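Local coordinates for protein probable dipeptidase (Pseudomonas aeruginosa, PDB 3B40) that probably acts as a metal-dependent dipeptidase of the M19 membrane dipeptidase family, hydrolysing dipeptides with a TIM-barrel-type domain, at residues A[347-351]-A[352-356]; A[17-21]-A[22-26]; A[145-148]-A[149-152]. The protein carries 11 engineered substitutions. One frame throughout, in Å; residues are numbered along the deposited sequence.

Contact 1 (A[347-351]-A[352-356]); sequences KKVGI and DHVGI. With CD (cadmium ion), chain C.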
ATOM      1  N   LYS A 347       9.531   2.655 -18.106  1.00 13.73           N
ATOM      2  CA  LYS A 347      10.240   3.665 -18.910  1.00 14.01           C
ATOM      3  C   LYS A 347      11.229   4.481 -18.117  1.00 14.16           C
ATOM      4  O   LYS A 347      12.324   4.810 -18.610  1.00 14.91           O
ATOM      5  CB  LYS A 347       9.256   4.698 -19.491  1.00 14.89           C
ATOM      6  CG  LYS A 347       8.409   4.236 -20.619  1.00 15.99           C
ATOM      7  CD  LYS A 347       9.245   4.031 -21.880  1.00 21.43           C
ATOM      8  CE  LYS A 347       8.365   3.641 -23.060  1.00 22.55           C
ATOM      9  NZ  LYS A 347       9.246   3.497 -24.238  1.00 22.20           N
ATOM     10  N   LYS A 348      10.804   4.865 -16.912  1.00 13.31           N
ATOM     11  CA  LYS A 348      11.566   5.747 -16.061  1.00 12.92           C
ATOM     12  C   LYS A 348      12.686   5.026 -15.270  1.00 13.17           C
ATOM     13  O   LYS A 348      13.819   5.510 -15.241  1.00 11.97           O
ATOM     14  CB  LYS A 348      10.625   6.552 -15.140  1.00 12.75           C
ATOM     15  CG  LYS A 348       9.692   7.536 -15.885  1.00 14.42           C
ATOM     16  CD  LYS A 348      10.437   8.351 -16.960  1.00 14.39           C
ATOM     17  CE  LYS A 348       9.487   9.253 -17.738  1.00 13.67           C
ATOM     18  NZ  LYS A 348      10.173  10.216 -18.637  1.00 13.77           N
ATOM     19  N   VAL A 349      12.389   3.877 -14.648  1.00 11.99           N
ATOM     20  CA  VAL A 349      13.393   3.218 -13.799  1.00 12.53           C
ATOM     21  C   VAL A 349      13.962   1.875 -14.291  1.00 13.17           C
ATOM     22  O   VAL A 349      14.943   1.390 -13.738  1.00 13.71           O
ATOM     23  CB  VAL A 349      12.933   3.111 -12.325  1.00 11.95           C
ATOM     24  CG1 VAL A 349      12.626   4.508 -11.790  1.00 12.53           C
ATOM     25  CG2 VAL A 349      11.670   2.250 -12.231  1.00 12.18           C
ATOM     26  N   GLY A 350      13.344   1.284 -15.311  1.00 13.44           N
ATOM     27  CA  GLY A 350      13.794   0.012 -15.878  1.00 13.37           C
ATOM     28  C   GLY A 350      13.076  -1.171 -15.264  1.00 14.10           C
ATOM     29  O   GLY A 350      12.619  -1.101 -14.100  1.00 14.77           O
ATOM     30  N   ILE A 351      13.008  -2.273 -16.018  1.00 13.45           N
ATOM     31  CA  ILE A 351      12.168  -3.423 -15.635  1.00 14.18           C
ATOM     32  C   ILE A 351      12.552  -3.963 -14.261  1.00 14.41           C
ATOM     33  O   ILE A 351      11.728  -4.560 -13.588  1.00 14.45           O
ATOM     34  CB  ILE A 351      12.161  -4.585 -16.721  1.00 13.64           C
ATOM     35  CG1 ILE A 351      11.128  -5.664 -16.374  1.00 16.52           C
ATOM     36  CG2 ILE A 351      13.522  -5.228 -16.932  1.00 14.54           C
ATOM     37  CD1 ILE A 351       9.690  -5.219 -16.627  1.00 17.56           C
ATOM     38  N   ASP A 352      13.801  -3.748 -13.852  1.00 13.91           N
ATOM     39  CA  ASP A 352      14.309  -4.350 -12.608  1.00 14.15           C
ATOM     40  C   ASP A 352      13.824  -3.627 -11.333  1.00 13.40           C
ATOM     41  O   ASP A 352      14.087  -4.068 -10.187  1.00 13.36           O
ATOM     42  CB  ASP A 352      15.834  -4.366 -12.611  1.00 14.19           C
ATOM     43  CG  ASP A 352      16.437  -5.373 -13.593  1.00 18.48           C
ATOM     44  OD1 ASP A 352      15.830  -6.435 -13.918  1.00 18.42           O
ATOM     45  OD2 ASP A 352      17.592  -5.117 -13.996  1.00 23.85           O
ATOM     46  N   HIS A 353      13.117  -2.521 -11.517  1.00 12.92           N
ATOM     47  CA  HIS A 353      12.767  -1.669 -10.379  1.00 12.20           C
ATOM     48  C   HIS A 353      11.296  -1.418 -10.223  1.00 12.56           C
ATOM     49  O   HIS A 353      10.888  -0.431  -9.546  1.00 12.48           O
ATOM     50  CB  HIS A 353      13.536  -0.347 -10.471  1.00 11.93           C
ATOM     51  CG  HIS A 353      15.008  -0.548 -10.425  1.00 12.39           C
ATOM     52  ND1 HIS A 353      15.665  -0.860  -9.255  1.00 13.65           N
ATOM     53  CD2 HIS A 353      15.937  -0.583 -11.409  1.00 11.90           C
ATOM     54  CE1 HIS A 353      16.952  -1.022  -9.514  1.00 15.92           C
ATOM     55  NE2 HIS A 353      17.140  -0.848 -10.809  1.00 13.19           N
ATOM     56  N   VAL A 354      10.509  -2.302 -10.839  1.00 11.00           N
ATOM     57  CA  VAL A 354       9.058  -2.206 -10.823  1.00 10.67           C
ATOM     58  C   VAL A 354       8.381  -3.513 -10.313  1.00 10.05           C
ATOM     59  O   VAL A 354       8.850  -4.637 -10.559  1.00  9.95           O
ATOM     60  CB  VAL A 354       8.486  -1.742 -12.216  1.00 10.54           C
ATOM     61  CG1 VAL A 354       6.983  -1.390 -12.133  1.00 11.90           C
ATOM     62  CG2 VAL A 354       9.236  -0.514 -12.748  1.00 11.11           C
ATOM     63  N   GLY A 355       7.274  -3.333  -9.600  1.00 10.46           N
ATOM     64  CA  GLY A 355       6.454  -4.455  -9.088  1.00 10.85           C
ATOM     65  C   GLY A 355       4.990  -4.079  -9.153  1.00 11.22           C
ATOM     66  O   GLY A 355       4.635  -3.127  -9.832  1.00 11.04           O
ATOM     67  N   ILE A 356       4.145  -4.807  -8.419  1.00 11.30           N
ATOM     68  CA  ILE A 356       2.691  -4.694  -8.555  1.00 12.30           C
ATOM     69  C   ILE A 356       2.098  -4.824  -7.169  1.00 11.71           C
ATOM     70  O   ILE A 356       2.597  -5.582  -6.346  1.00 12.56           O
ATOM     71  CB  ILE A 356       2.082  -5.839  -9.483  1.00 11.72           C
ATOM     72  CG1 ILE A 356       2.783  -5.869 -10.852  1.00 11.39           C
ATOM     73  CG2 ILE A 356       0.541  -5.658  -9.656  1.00 11.69           C
ATOM     74  CD1 ILE A 356       2.507  -7.161 -11.682  1.00 12.43           C
TER
HETATM   75 CD    CD C   2      19.143  -1.345 -11.805  1.00 34.25          CD
HETATM   76  O   HOH W   1      19.101  -3.662 -11.640  1.00 27.17           O
HETATM   77  O   HOH W   2      19.923  -2.715  -9.594  1.00 28.24           O
HETATM   78  O   HOH W   3      19.725   1.082 -11.725  1.00 24.91           O
HETATM   79  O   HOH W   4      18.204  -0.941 -14.028  1.00 16.45           O
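Val349 and His353 meet across the turn that joins a helix to a barrel strand, their side chains running at a slant to one another. The CG2 methyl of Val349 is the touching branch: it packs 3.7 Å from CB of His353 and equally close to CG2 of Val354, the Val349 and Val354 side chains crossing at about a right angle. The same methyl thus serves both residues, while the imidazole is turned outward to a cadmium ion. His353 NE2 binds this ion at 2.3 Å and four waters also bind it; one of them, water 1, donates to Asp352 OD2. Asp352 CB lies over one face of the ring, toward its rim. The second ring nitrogen, ND1, is hydrogen-bonded to Gly260 O, so the ring is held between protein and metal. Gly350 leaves the helix with positive phi (94°), and its O accepts from His353 N at 3.0 Å. Helix 389-409 flanks this turn, with Lys394 salt-bridged to Asp352 and Asn399 bonded to the carbonyls of Ile351 and Val354; helix 249-257 packs on Val349, and strand 261-265 pairs in parallel with strand 354-357.

Contact 2 (A[17-21]-A[22-26]); sequences ELHER and ILSFD. With CD (cadmium ion), chain B.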
ATOM      1  N   GLU A  17      -0.762 -20.822 -17.881  1.00 17.46           N
ATOM      2  CA  GLU A  17       0.448 -21.652 -17.940  1.00 17.01           C
ATOM      3  C   GLU A  17       1.602 -21.035 -17.173  1.00 17.89           C
ATOM      4  O   GLU A  17       2.348 -21.741 -16.460  1.00 18.83           O
ATOM      5  CB  GLU A  17       0.848 -21.941 -19.401  1.00 16.75           C
ATOM      6  CG  GLU A  17      -0.050 -22.950 -20.088  1.00 16.47           C
ATOM      7  CD  GLU A  17      -0.008 -24.346 -19.410  1.00 17.17           C
ATOM      8  OE1 GLU A  17       1.071 -24.779 -18.931  1.00 16.95           O
ATOM      9  OE2 GLU A  17      -1.061 -25.013 -19.334  1.00 16.40           O
ATOM     10  N   LEU A  18       1.749 -19.713 -17.284  1.00 17.27           N
ATOM     11  CA  LEU A  18       2.857 -19.012 -16.617  1.00 16.71           C
ATOM     12  C   LEU A  18       2.683 -19.040 -15.080  1.00 15.80           C
ATOM     13  O   LEU A  18       3.644 -19.297 -14.322  1.00 14.73           O
ATOM     14  CB  LEU A  18       3.015 -17.581 -17.203  1.00 17.23           C
ATOM     15  CG  LEU A  18       4.191 -16.674 -16.782  1.00 18.03           C
ATOM     16  CD1 LEU A  18       5.585 -17.215 -17.237  1.00 16.86           C
ATOM     17  CD2 LEU A  18       3.955 -15.235 -17.253  1.00 16.87           C
ATOM     18  N   HIS A  19       1.451 -18.840 -14.627  1.00 14.83           N
ATOM     19  CA  HIS A  19       1.170 -18.866 -13.191  1.00 14.92           C
ATOM     20  C   HIS A  19       1.113 -20.238 -12.552  1.00 14.88           C
ATOM     21  O   HIS A  19       1.013 -20.322 -11.321  1.00 15.53           O
ATOM     22  CB  HIS A  19      -0.079 -18.069 -12.853  1.00 15.15           C
ATOM     23  CG  HIS A  19       0.128 -16.593 -12.934  1.00 17.14           C
ATOM     24  ND1 HIS A  19       0.712 -15.869 -11.915  1.00 18.86           N
ATOM     25  CD2 HIS A  19      -0.156 -15.706 -13.913  1.00 18.97           C
ATOM     26  CE1 HIS A  19       0.763 -14.593 -12.260  1.00 20.80           C
ATOM     27  NE2 HIS A  19       0.245 -14.467 -13.468  1.00 19.86           N
ATOM     28  N   GLU A  20       1.178 -21.301 -13.368  1.00 14.25           N
ATOM     29  CA  GLU A  20       1.483 -22.656 -12.882  1.00 14.20           C
ATOM     30  C   GLU A  20       2.926 -22.742 -12.401  1.00 15.45           C
ATOM     31  O   GLU A  20       3.297 -23.665 -11.649  1.00 14.42           O
ATOM     32  CB  GLU A  20       1.348 -23.676 -14.033  1.00 13.51           C
ATOM     33  CG  GLU A  20      -0.086 -24.066 -14.368  1.00 12.38           C
ATOM     34  CD  GLU A  20      -0.146 -25.007 -15.568  1.00 12.41           C
ATOM     35  OE1 GLU A  20       0.889 -25.572 -15.982  1.00 13.18           O
ATOM     36  OE2 GLU A  20      -1.222 -25.188 -16.099  1.00 12.80           O
ATOM     37  N   ARG A  21       3.744 -21.796 -12.871  1.00 15.02           N
ATOM     38  CA  ARG A  21       5.185 -21.889 -12.707  1.00 15.79           C
ATOM     39  C   ARG A  21       5.803 -20.737 -11.900  1.00 15.84           C
ATOM     40  O   ARG A  21       6.788 -20.954 -11.228  1.00 16.50           O
ATOM     41  CB  ARG A  21       5.874 -21.967 -14.071  1.00 15.59           C
ATOM     42  CG  ARG A  21       5.700 -23.337 -14.744  1.00 16.91           C
ATOM     43  CD  ARG A  21       5.981 -23.337 -16.248  1.00 16.50           C
ATOM     44  NE  ARG A  21       5.683 -24.693 -16.729  1.00 19.58           N
ATOM     45  CZ  ARG A  21       4.472 -25.121 -17.076  1.00 17.58           C
ATOM     46  NH1 ARG A  21       4.300 -26.392 -17.425  1.00 17.10           N
ATOM     47  NH2 ARG A  21       3.442 -24.278 -17.080  1.00 16.38           N
ATOM     48  N   ILE A  22       5.294 -19.516 -12.050  1.00 15.32           N
ATOM     49  CA  ILE A  22       5.985 -18.330 -11.461  1.00 16.06           C
ATOM     50  C   ILE A  22       5.409 -17.996 -10.108  1.00 15.66           C
ATOM     51  O   ILE A  22       4.280 -18.404  -9.803  1.00 16.74           O
ATOM     52  CB  ILE A  22       5.977 -17.063 -12.387  1.00 15.62           C
ATOM     53  CG1 ILE A  22       4.560 -16.454 -12.521  1.00 16.12           C
ATOM     54  CG2 ILE A  22       6.610 -17.381 -13.728  1.00 15.54           C
ATOM     55  CD1 ILE A  22       4.536 -15.003 -13.165  1.00 16.48           C
ATOM     56  N   LEU A  23       6.211 -17.309  -9.293  1.00 15.50           N
ATOM     57  CA  LEU A  23       5.778 -16.749  -8.021  1.00 15.90           C
ATOM     58  C   LEU A  23       5.115 -15.422  -8.289  1.00 15.71           C
ATOM     59  O   LEU A  23       5.546 -14.671  -9.182  1.00 15.10           O
ATOM     60  CB  LEU A  23       6.966 -16.444  -7.100  1.00 15.78           C
ATOM     61  CG  LEU A  23       7.948 -17.536  -6.737  1.00 18.10           C
ATOM     62  CD1 LEU A  23       8.971 -17.028  -5.712  1.00 21.72           C
ATOM     63  CD2 LEU A  23       7.177 -18.745  -6.202  1.00 21.41           C
ATOM     64  N   SER A  24       4.113 -15.119  -7.470  1.00 14.55           N
ATOM     65  CA  SER A  24       3.401 -13.866  -7.566  1.00 13.86           C
ATOM     66  C   SER A  24       3.306 -13.296  -6.135  1.00 13.69           C
ATOM     67  O   SER A  24       3.167 -14.033  -5.171  1.00 13.07           O
ATOM     68  CB  SER A  24       2.027 -14.080  -8.174  1.00 14.15           C
ATOM     69  OG  SER A  24       1.402 -15.187  -7.585  1.00 15.77           O
ATOM     70  N   PHE A  25       3.436 -11.984  -6.011  1.00 13.03           N
ATOM     71  CA  PHE A  25       3.543 -11.349  -4.712  1.00 12.37           C
ATOM     72  C   PHE A  25       2.870 -10.004  -4.813  1.00 12.75           C
ATOM     73  O   PHE A  25       3.105  -9.270  -5.760  1.00 13.35           O
ATOM     74  CB  PHE A  25       5.003 -11.189  -4.289  1.00 11.58           C
ATOM     75  CG  PHE A  25       5.185 -10.387  -3.022  1.00 12.94           C
ATOM     76  CD1 PHE A  25       4.722 -10.871  -1.798  1.00 11.26           C
ATOM     77  CD2 PHE A  25       5.772  -9.124  -3.063  1.00 12.05           C
ATOM     78  CE1 PHE A  25       4.887 -10.123  -0.615  1.00 15.46           C
ATOM     79  CE2 PHE A  25       5.952  -8.373  -1.872  1.00 11.79           C
ATOM     80  CZ  PHE A  25       5.506  -8.875  -0.666  1.00 12.65           C
ATOM     81  N   ASP A  26       2.005  -9.713  -3.839  1.00 12.73           N
ATOM     82  CA  ASP A  26       1.266  -8.446  -3.790  1.00 12.55           C
ATOM     83  C   ASP A  26       1.735  -7.704  -2.535  1.00 12.17           C
ATOM     84  O   ASP A  26       1.496  -8.157  -1.418  1.00 11.19           O
ATOM     85  CB  ASP A  26      -0.232  -8.755  -3.744  1.00 11.38           C
ATOM     86  CG  ASP A  26      -1.114  -7.496  -3.689  1.00 13.62           C
ATOM     87  OD1 ASP A  26      -0.648  -6.404  -3.285  1.00 15.93           O
ATOM     88  OD2 ASP A  26      -2.303  -7.615  -4.034  1.00 11.94           O
TER
HETATM   89 CD    CD B   1      -0.146 -26.600 -17.874  1.00 17.78          CD
HETATM   90  O   HOH W   5       1.817 -17.257  -9.455  1.00 11.79           O
HETATM   91  O   HOH W   6       2.787 -20.745  -9.370  1.00 25.48           O
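Ile22 turns its CG1 between its backbone N and carbonyl carbon (chi1 69°), and the extended chi2 carries CD1 over one face of the His19 imidazole. This is a CH-pi contact, with Ile22 CD1 4.2 Å from the ring centroid of His19 and displaced toward the rim. The other branch, CG2 of Ile22, packs against Leu18, which, with CG anti to the backbone N (chi1 -174°), brings its CD1 within 3.7 Å of that methyl. In the backbone, Leu18 O accepts from both Arg21 N and Ile22 N, the latter at 2.8 Å. Water 5, in the plane of the His19 ring, links ND1 to Ile22 O and Ser24 OG. On the exposed side, Glu17 and Glu20 together hold one cadmium ion, each through both carboxylate oxygens. Arg21 NH2 donates to Glu17 OE1 at 3.0 Å and more weakly to Glu20 OE1, sharing these oxygens with the metal and probably helping hold the two carboxylates together. It also reaches Glu17 O, in the guanidinium plane. Helix 9-19 passes into strand 25-29 beside helix 375-385, where Thr379 bonds His19 NE2, and helix 389-409, whose Trp396 meets the His19 ring edge-to-face; Ser24 OG is held by Ser61 N, just before strand 62-68.

Contact 3 (A[145-148]-A[149-152]); sequences DDLS and QLDK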
ATOM      1  N   ASP A 145       7.332   7.729  20.824  1.00 28.44           N
ATOM      2  CA  ASP A 145       8.743   8.138  20.689  1.00 28.95           C
ATOM      3  C   ASP A 145       9.722   6.995  20.914  1.00 28.72           C
ATOM      4  O   ASP A 145      10.925   7.225  21.072  1.00 29.24           O
ATOM      5  CB  ASP A 145       9.104   9.251  21.678  1.00 29.49           C
ATOM      6  CG  ASP A 145       8.293  10.532  21.479  1.00 32.79           C
ATOM      7  OD1 ASP A 145       7.900  10.829  20.327  1.00 35.53           O
ATOM      8  OD2 ASP A 145       8.057  11.246  22.493  1.00 36.48           O
ATOM      9  N   ASP A 146       9.240   5.760  20.908  1.00 27.54           N
ATOM     10  CA  ASP A 146      10.103   4.666  21.307  1.00 26.66           C
ATOM     11  C   ASP A 146      10.710   3.938  20.102  1.00 25.97           C
ATOM     12  O   ASP A 146      10.071   3.083  19.490  1.00 26.30           O
ATOM     13  CB  ASP A 146       9.333   3.739  22.257  1.00 26.54           C
ATOM     14  CG  ASP A 146      10.168   2.612  22.797  1.00 27.44           C
ATOM     15  OD1 ASP A 146      11.415   2.619  22.679  1.00 26.21           O
ATOM     16  OD2 ASP A 146       9.546   1.692  23.370  1.00 30.05           O
ATOM     17  N   LEU A 147      11.956   4.279  19.782  1.00 24.37           N
ATOM     18  CA  LEU A 147      12.712   3.629  18.695  1.00 24.35           C
ATOM     19  C   LEU A 147      12.866   2.120  18.894  1.00 23.26           C
ATOM     20  O   LEU A 147      12.866   1.343  17.923  1.00 22.82           O
ATOM     21  CB  LEU A 147      14.109   4.275  18.585  1.00 24.52           C
ATOM     22  CG  LEU A 147      14.866   4.270  17.261  1.00 25.40           C
ATOM     23  CD1 LEU A 147      14.055   4.886  16.121  1.00 27.01           C
ATOM     24  CD2 LEU A 147      16.182   5.013  17.435  1.00 24.09           C
ATOM     25  N   SER A 148      12.978   1.688  20.148  1.00 22.56           N
ATOM     26  CA  SER A 148      13.148   0.260  20.414  1.00 22.09           C
ATOM     27  C   SER A 148      11.908  -0.543  20.017  1.00 21.08           C
ATOM     28  O   SER A 148      11.965  -1.771  19.961  1.00 21.12           O
ATOM     29  CB  SER A 148      13.539  -0.005  21.871  1.00 22.30           C
ATOM     30  OG  SER A 148      12.451   0.244  22.728  1.00 24.10           O
ATOM     31  N   GLN A 149      10.794   0.130  19.696  1.00 20.64           N
ATOM     32  CA  GLN A 149       9.612  -0.600  19.158  1.00 20.12           C
ATOM     33  C   GLN A 149       9.919  -1.235  17.792  1.00 19.67           C
ATOM     34  O   GLN A 149       9.281  -2.221  17.402  1.00 20.53           O
ATOM     35  CB  GLN A 149       8.349   0.295  19.062  1.00 20.45           C
ATOM     36  CG  GLN A 149       7.790   0.799  20.391  1.00 22.57           C
ATOM     37  CD  GLN A 149       7.339  -0.325  21.334  1.00 26.78           C
ATOM     38  OE1 GLN A 149       6.547  -1.174  20.958  1.00 30.53           O
ATOM     39  NE2 GLN A 149       7.863  -0.337  22.548  1.00 31.44           N
ATOM     40  N   LEU A 150      10.885  -0.679  17.065  1.00 18.67           N
ATOM     41  CA  LEU A 150      11.321  -1.262  15.799  1.00 18.15           C
ATOM     42  C   LEU A 150      11.989  -2.626  16.033  1.00 18.96           C
ATOM     43  O   LEU A 150      11.647  -3.603  15.377  1.00 17.76           O
ATOM     44  CB  LEU A 150      12.251  -0.304  15.038  1.00 18.09           C
ATOM     45  CG  LEU A 150      11.634   1.027  14.587  1.00 17.44           C
ATOM     46  CD1 LEU A 150      12.657   1.913  13.845  1.00 14.52           C
ATOM     47  CD2 LEU A 150      10.356   0.787  13.726  1.00 17.19           C
ATOM     48  N   ASP A 151      12.891  -2.680  17.021  1.00 19.69           N
ATOM     49  CA  ASP A 151      13.590  -3.904  17.397  1.00 19.99           C
ATOM     50  C   ASP A 151      12.618  -4.992  17.847  1.00 20.48           C
ATOM     51  O   ASP A 151      12.730  -6.150  17.446  1.00 20.45           O
ATOM     52  CB  ASP A 151      14.612  -3.611  18.514  1.00 20.26           C
ATOM     53  CG  ASP A 151      15.613  -2.531  18.121  1.00 21.81           C
ATOM     54  OD1 ASP A 151      16.789  -2.884  17.872  1.00 26.17           O
ATOM     55  OD2 ASP A 151      15.231  -1.338  18.040  1.00 20.44           O
ATOM     56  N   LYS A 152      11.652  -4.598  18.669  1.00 20.70           N
ATOM     57  CA  LYS A 152      10.653  -5.511  19.194  1.00 20.84           C
ATOM     58  C   LYS A 152       9.729  -6.075  18.087  1.00 19.52           C
ATOM     59  O   LYS A 152       9.468  -7.280  18.053  1.00 19.28           O
ATOM     60  CB  LYS A 152       9.847  -4.819  20.296  1.00 21.01           C
ATOM     61  CG  LYS A 152      10.679  -4.444  21.551  1.00 22.59           C
ATOM     62  CD  LYS A 152       9.825  -3.653  22.580  1.00 22.07           C
ATOM     63  CE  LYS A 152      10.545  -3.423  23.905  1.00 24.69           C
ATOM     64  NZ  LYS A 152      11.767  -2.557  23.775  1.00 24.10           N
TER
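Gln149 folds back against Asp146, and its side chain can be followed from root to amide. CB lies 3.3 Å from Asp146 O, the carbonyl that also accepts from Gln149 N. The next carbon, CG, stays close to the same oxygen and comes 3.6 Å from Asp146 OD2. A bend at chi2 (-61°) then swings the amide around: CD lies 3.6 Å from Asp146 OD2, and NE2 ends 2.8 Å from that same Asp146 OD2. The NE2 bond is nearly straight at 176°. The carboxylate oxygen lies in the amide plane, yet the donor comes from above the carboxylate plane, the two flat groups being turned 60° apart.

The other carboxylate oxygen, OD1, faces the start of the helix. It receives a weak capping bond from Ser148 N and a short one, 2.6 Å, from Ser148 OG, which meets it on the syn side. Asp146 thus caps the turn that leads into helix 148-155, placed in the loop that follows strand 131-138 of the barrel; its side chain and carbonyl engage Ser148 N, Ser148 OG and Gln149 N. Both carboxylate oxygens are used, and the negative charge sits at a helix N-terminus, where the dipole would probably stabilise it.

Ser148 OG passes the chain of bonds onward by accepting from Lys152 NZ at 3.1 Å. The lysine reaches it by bending at chi4, its CG packing against Ser148 O while Lys152 N donates to that same carbonyl. On the inner side, Leu147 CD1 packs against Leu150 CD1 at 4.0 Å. Leu147 also touches Ala198 and Arg201 of helix 193-205, whereas Leu150 is buried against Leu143 and Trp171; Asp151 OD2 makes a salt bridge with Arg201.

In the fold
Contacts 1 and 2 are both partly buried helix-to-strand turns feeding the same parallel sheet, at strands 354-357 and 25-29; their centres lie about 18 Å apart, and helix 389-409 touches both. Contact 3 is a surface contact that runs the opposite way, from loop into helix, with its centre more than 30 Å from either of the others. The chemistry follows the position. In 347-356 and 17-26, apolar branches pack inward while cadmium ions are held outward, by one histidine in the first and by two bidentate glutamates in the second. In 145-152 no metal takes part, and a capping carboxylate with its amide, hydroxyl and ammonium partners does most of the work.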